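Local coordinates for protein putative chitobiase (Bacteroides thetaiotaomicron, PDB 3HNM) that is of unknown function but, as a putative chitobiase fragment with an F5/8 type C domain, probably serves as a carbohydrate-binding module, at residues A[61-66]-A[151-156]. Sequence-based numbering, arbitrary orientation.
Sequences EPLPYY and DGLRVS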
ATOM      1  N   GLU A  61     -11.681  -4.064  12.832  1.00 22.36           N
ATOM      2  CA  GLU A  61     -12.464  -4.453  11.653  1.00 21.75           C
ATOM      3  C   GLU A  61     -11.913  -5.709  10.971  1.00 21.00           C
ATOM      4  O   GLU A  61     -10.706  -5.880  10.854  1.00 19.22           O
ATOM      5  CB  GLU A  61     -12.487  -3.305  10.656  1.00 22.19           C
ATOM      6  CG  GLU A  61     -13.170  -2.060  11.192  1.00 24.65           C
ATOM      7  CD  GLU A  61     -14.686  -2.171  11.206  1.00 26.11           C
ATOM      8  OE1 GLU A  61     -15.192  -3.309  11.079  1.00 26.35           O
ATOM      9  OE2 GLU A  61     -15.370  -1.123  11.348  1.00 26.11           O
ATOM     10  N   PRO A  62     -12.797  -6.607  10.511  1.00 21.95           N
ATOM     11  CA  PRO A  62     -12.356  -7.838   9.844  1.00 21.85           C
ATOM     12  C   PRO A  62     -11.794  -7.581   8.453  1.00 22.67           C
ATOM     13  O   PRO A  62     -12.262  -6.706   7.730  1.00 23.09           O
ATOM     14  CB  PRO A  62     -13.623  -8.683   9.810  1.00 20.81           C
ATOM     15  CG  PRO A  62     -14.686  -7.662   9.651  1.00 20.83           C
ATOM     16  CD  PRO A  62     -14.263  -6.590  10.638  1.00 21.77           C
ATOM     17  N   LEU A  63     -10.777  -8.348   8.088  1.00 22.72           N
ATOM     18  CA  LEU A  63     -10.135  -8.198   6.789  1.00 21.71           C
ATOM     19  C   LEU A  63     -11.131  -8.522   5.673  1.00 21.75           C
ATOM     20  O   LEU A  63     -12.158  -9.147   5.923  1.00 22.44           O
ATOM     21  CB  LEU A  63      -8.907  -9.108   6.736  1.00 20.06           C
ATOM     22  CG  LEU A  63      -7.829  -8.825   7.801  1.00 19.91           C
ATOM     23  CD1 LEU A  63      -6.900 -10.020   7.903  1.00 19.69           C
ATOM     24  CD2 LEU A  63      -7.028  -7.553   7.463  1.00 17.65           C
ATOM     25  N   PRO A  64     -10.835  -8.138   4.421  1.00 21.95           N
ATOM     26  CA  PRO A  64      -9.678  -7.423   3.897  1.00 22.36           C
ATOM     27  C   PRO A  64      -9.775  -5.913   3.855  1.00 23.45           C
ATOM     28  O   PRO A  64     -10.859  -5.332   3.752  1.00 23.68           O
ATOM     29  CB  PRO A  64      -9.571  -7.975   2.502  1.00 21.84           C
ATOM     30  CG  PRO A  64     -11.002  -7.928   2.094  1.00 21.61           C
ATOM     31  CD  PRO A  64     -11.730  -8.503   3.309  1.00 22.35           C
ATOM     32  N   TYR A  65      -8.593  -5.304   3.892  1.00 24.59           N
ATOM     33  CA  TYR A  65      -8.402  -3.862   3.838  1.00 24.24           C
ATOM     34  C   TYR A  65      -7.857  -3.564   2.456  1.00 23.66           C
ATOM     35  O   TYR A  65      -6.955  -4.257   1.993  1.00 23.81           O
ATOM     36  CB  TYR A  65      -7.367  -3.456   4.869  1.00 25.34           C
ATOM     37  CG  TYR A  65      -7.705  -3.855   6.277  1.00 27.77           C
ATOM     38  CD1 TYR A  65      -9.028  -3.972   6.686  1.00 28.23           C
ATOM     39  CD2 TYR A  65      -6.703  -3.964   7.241  1.00 28.53           C
ATOM     40  CE1 TYR A  65      -9.347  -4.171   8.018  1.00 29.16           C
ATOM     41  CE2 TYR A  65      -7.011  -4.159   8.581  1.00 28.07           C
ATOM     42  CZ  TYR A  65      -8.336  -4.252   8.963  1.00 29.14           C
ATOM     43  OH  TYR A  65      -8.668  -4.344  10.290  1.00 29.97           O
ATOM     44  N   TYR A  66      -8.378  -2.536   1.801  1.00 23.44           N
ATOM     45  CA  TYR A  66      -7.908  -2.218   0.463  1.00 23.46           C
ATOM     46  C   TYR A  66      -7.721  -0.732   0.278  1.00 26.01           C
ATOM     47  O   TYR A  66      -8.240   0.072   1.042  1.00 28.26           O
ATOM     48  CB  TYR A  66      -8.897  -2.733  -0.563  1.00 18.42           C
ATOM     49  CG  TYR A  66     -10.110  -1.879  -0.686  1.00 15.42           C
ATOM     50  CD1 TYR A  66     -10.110  -0.765  -1.504  1.00 16.20           C
ATOM     51  CD2 TYR A  66     -11.262  -2.182   0.011  1.00 15.35           C
ATOM     52  CE1 TYR A  66     -11.244   0.035  -1.629  1.00 16.49           C
ATOM     53  CE2 TYR A  66     -12.405  -1.391  -0.102  1.00 16.19           C
ATOM     54  CZ  TYR A  66     -12.392  -0.284  -0.926  1.00 16.18           C
ATOM     55  OH  TYR A  66     -13.531   0.481  -1.061  1.00 13.98           O
ATOM     56  N   ASP A 151      -1.930  -8.140  20.815  1.00 27.20           N
ATOM     57  CA  ASP A 151      -3.226  -7.518  20.976  1.00 26.97           C
ATOM     58  C   ASP A 151      -4.144  -7.845  19.809  1.00 26.87           C
ATOM     59  O   ASP A 151      -4.822  -6.972  19.276  1.00 26.26           O
ATOM     60  CB  ASP A 151      -3.068  -6.008  21.121  1.00 27.73           C
ATOM     61  CG  ASP A 151      -4.367  -5.325  21.411  1.00 27.41           C
ATOM     62  OD1 ASP A 151      -5.141  -5.899  22.223  1.00 27.22           O
ATOM     63  OD2 ASP A 151      -4.594  -4.229  20.842  1.00 24.54           O
ATOM     64  N   GLY A 152      -4.163  -9.118  19.433  1.00 27.20           N
ATOM     65  CA  GLY A 152      -5.005  -9.554  18.344  1.00 27.34           C
ATOM     66  C   GLY A 152      -4.680  -8.883  17.027  1.00 27.42           C
ATOM     67  O   GLY A 152      -3.609  -8.298  16.861  1.00 26.94           O
ATOM     68  N   LEU A 153      -5.632  -8.964  16.097  1.00 27.67           N
ATOM     69  CA  LEU A 153      -5.517  -8.387  14.760  1.00 26.93           C
ATOM     70  C   LEU A 153      -5.300  -6.871  14.728  1.00 27.70           C
ATOM     71  O   LEU A 153      -6.252  -6.090  14.801  1.00 27.45           O
ATOM     72  CB  LEU A 153      -6.771  -8.723  13.942  1.00 26.39           C
ATOM     73  CG  LEU A 153      -6.945  -8.147  12.537  1.00 25.69           C
ATOM     74  CD1 LEU A 153      -6.434  -9.144  11.541  1.00 26.79           C
ATOM     75  CD2 LEU A 153      -8.412  -7.845  12.273  1.00 25.16           C
ATOM     76  N   ARG A 154      -4.044  -6.457  14.616  1.00 29.34           N
ATOM     77  CA  ARG A 154      -3.688  -5.034  14.523  1.00 29.57           C
ATOM     78  C   ARG A 154      -2.860  -4.939  13.259  1.00 28.28           C
ATOM     79  O   ARG A 154      -2.252  -5.920  12.847  1.00 29.39           O
ATOM     80  CB  ARG A 154      -2.832  -4.607  15.718  1.00 31.14           C
ATOM     81  CG  ARG A 154      -3.559  -4.576  17.032  1.00 33.38           C
ATOM     82  CD  ARG A 154      -4.681  -3.577  16.976  1.00 35.59           C
ATOM     83  NE  ARG A 154      -5.355  -3.428  18.263  1.00 38.54           N
ATOM     84  CZ  ARG A 154      -6.448  -2.695  18.429  1.00 40.34           C
ATOM     85  NH1 ARG A 154      -6.976  -2.057  17.391  1.00 42.59           N
ATOM     86  NH2 ARG A 154      -7.017  -2.599  19.616  1.00 41.22           N
ATOM     87  N   VAL A 155      -2.838  -3.784  12.620  1.00 26.52           N
ATOM     88  CA  VAL A 155      -2.026  -3.684  11.421  1.00 26.51           C
ATOM     89  C   VAL A 155      -1.738  -2.246  11.007  1.00 26.14           C
ATOM     90  O   VAL A 155      -2.627  -1.389  11.014  1.00 25.20           O
ATOM     91  CB  VAL A 155      -2.650  -4.545  10.239  1.00 25.81           C
ATOM     92  CG1 VAL A 155      -4.150  -4.625  10.391  1.00 28.89           C
ATOM     93  CG2 VAL A 155      -2.290  -3.967   8.880  1.00 24.13           C
ATOM     94  N   SER A 156      -0.462  -1.984  10.724  1.00 25.68           N
ATOM     95  CA  SER A 156      -0.025  -0.674  10.276  1.00 28.07           C
ATOM     96  C   SER A 156       0.895  -0.872   9.078  1.00 30.25           C
ATOM     97  O   SER A 156       1.628  -1.858   9.005  1.00 30.75           O
ATOM     98  CB  SER A 156       0.686   0.095  11.393  1.00 25.96           C
ATOM     99  OG  SER A 156       1.816  -0.593  11.869  1.00 20.94           O
TER
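The Tyr65 ring meets Val155 at its edge: CG1 of the valine lies in the ring plane, with CE2 of Tyr65 its nearest atom at 3.4 Å. One face of the same ring carries Leu63 CD2, 3.5 Å above the plane and offset toward the rim. The Arg154 guanidinium meets Asp151 side-on, at its edge, in a salt bridge, NE and NH2 both reaching OD2 from the same face of the carboxylate plane, with NE at 2.8 Å from OD2. Tyr65 and Leu153 reach toward each other tip to tip, OH and CD2 being 4.0 Å apart. The CG of Leu153 stands anti to its backbone N (chi1 176°); beyond it, CD1 packs against Leu63 CD1 at 3.8 Å, while CD2 lies beside Glu61 O. That carbonyl accepts a hydrogen bond from Tyr65 OH, 2.6 Å from Glu61 O, which ties the ring back to the loop that precedes its strand. An alanine in place of Tyr65 would probably leave Glu61 O without this donor and open a gap beside Val155 CG1. Trp53 touches both Tyr65 and Val155. The contact joins strand 65-71 to the loop before strand 156-166, bridging the two sheets of an F5/8 type C (discoidin-like) beta-sandwich.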